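Local coordinates for DUF3209 family protein (Thermus thermophilus, PDB 2EHW) that is of unknown function but folds as an all-helical protein whose long last helix runs well beyond the others, at residues Ala47-Leu50 with Pro51-Glu54; His109-Leu112 with His113-Phe116. All blocks are in the same frame, centred on the assembly; numbering follows the deposited sequence.

Interaction 1. Residues Ala47-Leu50 with Pro51-Glu54; sequences AKTL and PALE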
loop_
_atom_site.group_PDB
_atom_site.type_symbol
_atom_site.label_atom_id
_atom_site.label_comp_id
_atom_site.label_asym_id
_atom_site.label_seq_id
_atom_site.Cartn_x
_atom_site.Cartn_y
_atom_site.Cartn_z
ATOM N N ALA A 47 -4.330 6.954 1.719
ATOM C CA ALA A 47 -4.267 6.976 0.267
ATOM C C ALA A 47 -5.589 6.399 -0.253
ATOM O O ALA A 47 -6.117 5.434 0.315
ATOM C CB ALA A 47 -3.085 6.147 -0.221
ATOM N N LYS A 48 -6.119 6.997 -1.315
ATOM C CA LYS A 48 -7.384 6.560 -1.898
ATOM C C LYS A 48 -7.206 5.918 -3.275
ATOM O O LYS A 48 -8.114 5.255 -3.773
ATOM C CB LYS A 48 -8.345 7.750 -2.032
ATOM C CG LYS A 48 -8.560 8.568 -0.765
ATOM C CD LYS A 48 -9.417 7.856 0.279
ATOM C CE LYS A 48 -8.718 6.652 0.900
ATOM N NZ LYS A 48 -9.394 6.195 2.157
ATOM N N THR A 49 -6.045 6.122 -3.890
ATOM C CA THR A 49 -5.776 5.556 -5.212
ATOM C C THR A 49 -4.548 4.663 -5.120
ATOM O O THR A 49 -3.703 4.864 -4.256
ATOM C CB THR A 49 -5.471 6.652 -6.243
ATOM O OG1 THR A 49 -4.182 7.220 -5.957
ATOM C CG2 THR A 49 -6.528 7.742 -6.188
ATOM N N LEU A 50 -4.442 3.690 -6.017
ATOM C CA LEU A 50 -3.307 2.782 -5.998
ATOM C C LEU A 50 -1.989 3.540 -6.161
ATOM O O LEU A 50 -1.053 3.353 -5.375
ATOM C CB LEU A 50 -3.479 1.719 -7.085
ATOM C CG LEU A 50 -4.729 0.858 -6.866
ATOM C CD1 LEU A 50 -4.870 -0.158 -7.984
ATOM C CD2 LEU A 50 -4.644 0.163 -5.518
ATOM N N PRO A 51 -1.906 4.430 -7.159
ATOM C CA PRO A 51 -0.651 5.172 -7.332
ATOM C C PRO A 51 -0.219 5.869 -6.045
ATOM O O PRO A 51 0.936 5.758 -5.620
ATOM C CB PRO A 51 -0.986 6.168 -8.440
ATOM C CG PRO A 51 -1.998 5.418 -9.268
ATOM C CD PRO A 51 -2.882 4.785 -8.203
ATOM N N ALA A 52 -1.147 6.593 -5.428
ATOM C CA ALA A 52 -0.845 7.300 -4.186
ATOM C C ALA A 52 -0.458 6.301 -3.109
ATOM O O ALA A 52 0.340 6.598 -2.222
ATOM C CB ALA A 52 -2.056 8.120 -3.726
ATOM N N LEU A 53 -1.036 5.109 -3.176
ATOM C CA LEU A 53 -0.718 4.099 -2.181
ATOM C C LEU A 53 0.741 3.665 -2.348
ATOM O O LEU A 53 1.503 3.658 -1.391
ATOM C CB LEU A 53 -1.665 2.910 -2.325
ATOM C CG LEU A 53 -1.851 2.046 -1.081
ATOM C CD1 LEU A 53 -1.977 2.924 0.160
ATOM C CD2 LEU A 53 -3.088 1.186 -1.262
ATOM N N GLU A 54 1.125 3.324 -3.572
ATOM C CA GLU A 54 2.494 2.914 -3.847
ATOM C C GLU A 54 3.473 4.037 -3.506
ATOM O O GLU A 54 4.515 3.790 -2.911
ATOM C CB GLU A 54 2.659 2.528 -5.322
ATOM C CG GLU A 54 1.579 1.608 -5.837
ATOM C CD GLU A 54 1.992 0.845 -7.081
ATOM O OE1 GLU A 54 2.425 1.470 -8.075
ATOM O OE2 GLU A 54 1.875 -0.398 -7.065
#
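T49 and A52 meet in a capping bond: the backbone N-H of A52 donates to T49 OG1 at 3.1 Å, with an N-H...O angle of 158°. This is the classic N-cap, in which a hydroxyl just before the first turn satisfies an amide that has no carbonyl behind it. A chi1 of 71° sets OG1 between the backbone N and carbonyl carbon of T49, where it faces the A52 amide. The helical bonding then takes over. E54 N donates to L50 O at 2.8 Å, while L53 N is shared unequally, giving its better bond to T49 O at 2.9 Å and only a weak one to L50 O. P51 fits this first turn well, because its ring nitrogen has no hydrogen to offer at a place where the helix would find it no carbonyl.

Packing fills in around the cap. The E54 CG lies 3.2 Å from the carbonyl oxygen L50 O, and the peptide link to the proline holds L50 CB beside P51 CD. From the incoming loop, A47 drops its methyl onto the turn: CB touches L53 CD1 at 3.4 Å, tighter than usual for two carbons, and stands 4.2 Å from the A52 CB. L53 reaches it with CG anti to its own backbone N (chi1 -157°).

Beyond the turn, L53 packs on A12 and I13 of helix 4-16. E54 reaches helix 75-115, where OE1 forms a salt bridge to R95 and the side chain touches L91 and K92, while L50 and P51 also rest on R95. The start of helix 50-70 is thus fitted between these two helices.

Interaction 2. Residues His109-Leu112 with His113-Phe116; sequences HGRL and HRLF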
loop_
_atom_site.group_PDB
_atom_site.type_symbol
_atom_site.label_atom_id
_atom_site.label_comp_id
_atom_site.label_asym_id
_atom_site.label_seq_id
_atom_site.Cartn_x
_atom_site.Cartn_y
_atom_site.Cartn_z
ATOM N N HIS A 109 -14.957 -2.797 -25.945
ATOM C CA HIS A 109 -15.891 -1.825 -26.504
ATOM C C HIS A 109 -15.734 -1.824 -28.023
ATOM O O HIS A 109 -16.720 -1.857 -28.765
ATOM C CB HIS A 109 -15.586 -0.440 -25.924
ATOM C CG HIS A 109 -16.253 0.697 -26.639
ATOM N ND1 HIS A 109 -16.077 2.011 -26.257
ATOM C CD2 HIS A 109 -17.073 0.727 -27.717
ATOM C CE1 HIS A 109 -16.758 2.799 -27.070
ATOM N NE2 HIS A 109 -17.372 2.046 -27.966
ATOM N N GLY A 110 -14.489 -1.781 -28.483
ATOM C CA GLY A 110 -14.240 -1.785 -29.913
ATOM C C GLY A 110 -14.681 -3.093 -30.535
ATOM O O GLY A 110 -15.153 -3.125 -31.669
ATOM N N ARG A 111 -14.534 -4.178 -29.783
ATOM C CA ARG A 111 -14.914 -5.499 -30.266
ATOM C C ARG A 111 -16.427 -5.619 -30.461
ATOM O O ARG A 111 -16.888 -6.205 -31.436
ATOM C CB ARG A 111 -14.429 -6.568 -29.287
ATOM C CG ARG A 111 -14.551 -7.986 -29.822
ATOM C CD ARG A 111 -13.713 -8.155 -31.082
ATOM N NE ARG A 111 -13.936 -9.445 -31.727
ATOM C CZ ARG A 111 -13.481 -9.757 -32.936
ATOM N NH1 ARG A 111 -13.723 -10.954 -33.455
ATOM N NH2 ARG A 111 -12.782 -8.869 -33.628
ATOM N N LEU A 112 -17.194 -5.066 -29.529
ATOM C CA LEU A 112 -18.650 -5.113 -29.613
ATOM C C LEU A 112 -19.130 -4.399 -30.857
ATOM O O LEU A 112 -20.072 -4.831 -31.519
ATOM C CB LEU A 112 -19.283 -4.434 -28.399
ATOM C CG LEU A 112 -19.351 -5.219 -27.098
ATOM C CD1 LEU A 112 -19.853 -4.316 -25.984
ATOM C CD2 LEU A 112 -20.269 -6.410 -27.286
ATOM N N HIS A 113 -18.475 -3.284 -31.151
ATOM C CA HIS A 113 -18.813 -2.473 -32.304
ATOM C C HIS A 113 -18.709 -3.285 -33.589
ATOM O O HIS A 113 -19.628 -3.283 -34.406
ATOM C CB HIS A 113 -17.877 -1.265 -32.375
ATOM C CG HIS A 113 -18.276 -0.246 -33.397
ATOM N ND1 HIS A 113 -17.463 0.810 -33.751
ATOM C CD2 HIS A 113 -19.401 -0.121 -34.142
ATOM C CE1 HIS A 113 -18.069 1.540 -34.671
ATOM N NE2 HIS A 113 -19.246 0.997 -34.926
ATOM N N ARG A 114 -17.591 -3.983 -33.761
ATOM C CA ARG A 114 -17.365 -4.784 -34.961
ATOM C C ARG A 114 -18.290 -5.992 -35.112
ATOM O O ARG A 114 -18.729 -6.306 -36.217
ATOM C CB ARG A 114 -15.903 -5.243 -35.017
ATOM C CG ARG A 114 -14.924 -4.184 -35.531
ATOM C CD ARG A 114 -13.474 -4.663 -35.435
ATOM N NE ARG A 114 -12.922 -4.502 -34.089
ATOM C CZ ARG A 114 -12.173 -5.413 -33.472
ATOM N NH1 ARG A 114 -11.881 -6.559 -34.074
ATOM N NH2 ARG A 114 -11.712 -5.182 -32.250
ATOM N N LEU A 115 -18.589 -6.669 -34.010
ATOM C CA LEU A 115 -19.457 -7.838 -34.061
ATOM C C LEU A 115 -20.927 -7.449 -34.193
ATOM O O LEU A 115 -21.784 -8.300 -34.431
ATOM C CB LEU A 115 -19.256 -8.693 -32.806
ATOM C CG LEU A 115 -17.864 -9.309 -32.662
ATOM C CD1 LEU A 115 -17.700 -9.884 -31.275
ATOM C CD2 LEU A 115 -17.666 -10.382 -33.732
ATOM N N PHE A 116 -21.217 -6.161 -34.041
ATOM C CA PHE A 116 -22.588 -5.684 -34.147
ATOM C C PHE A 116 -22.670 -4.350 -34.886
ATOM O O PHE A 116 -23.122 -3.347 -34.330
ATOM C CB PHE A 116 -23.194 -5.559 -32.747
ATOM C CG PHE A 116 -23.145 -6.834 -31.958
ATOM C CD1 PHE A 116 -23.915 -7.928 -32.332
ATOM C CD2 PHE A 116 -22.305 -6.957 -30.860
ATOM C CE1 PHE A 116 -23.849 -9.128 -31.626
ATOM C CE2 PHE A 116 -22.231 -8.157 -30.144
ATOM C CZ PHE A 116 -23.003 -9.242 -30.529
#
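F116 sets one edge of its ring against the carbonyl oxygen of L112, one turn earlier. Its CB lies 3.4 Å from L112 O and its CG a little farther from the same oxygen. CD2 comes closest, at 3.2 Å, with the oxygen at the ring edge and near its plane. The next atom, CE2, leaves the backbone and meets the L112 CD2 methyl at 3.9 Å. A chi1 of -56° keeps CG beside the backbone N and lets the ring swing toward that leucine, while the L115 CB stands over one ring face, offset toward the rim. All this happens where helix 75-115 runs out into the C-terminal tail; this α-helix, whose predicted coiled-coil part reaches as far as R111, here lies on the surface, far from the body of the chain. Its i to i+4 bonds persist, with L115 N donating to R111 O at 3.1 Å and H113 N to H109 O at 3.3 Å, whereas that from R114 N to G110 O is weak. R111, bent at chi2 (61°), runs forward alongside L115: its NE is 3.8 Å from the L115 CD1, and the L115 CD2 covers one face of its guanidinium.

Overall arrangement
From the N terminus, the chain passes through helices 4-16, 25-31 and 39-46 before reaching interaction 1, where the connection out of helix 39-46 closes onto the first turn of helix 50-70. That helix runs its course, the chain turns, and helix 75-115 follows, passing the first contact on its way and ending in interaction 2. The two contacts therefore stand in series, neither nested nor crossed, with centres 33 Å apart and nearest atoms about 21 Å apart. Interaction 1 belongs to the packed body of helices, linking the loop with helices 4-16 and 75-115; interaction 2 is confined to the far end of the last helix, its centre about 36 Å from the centre of the chain.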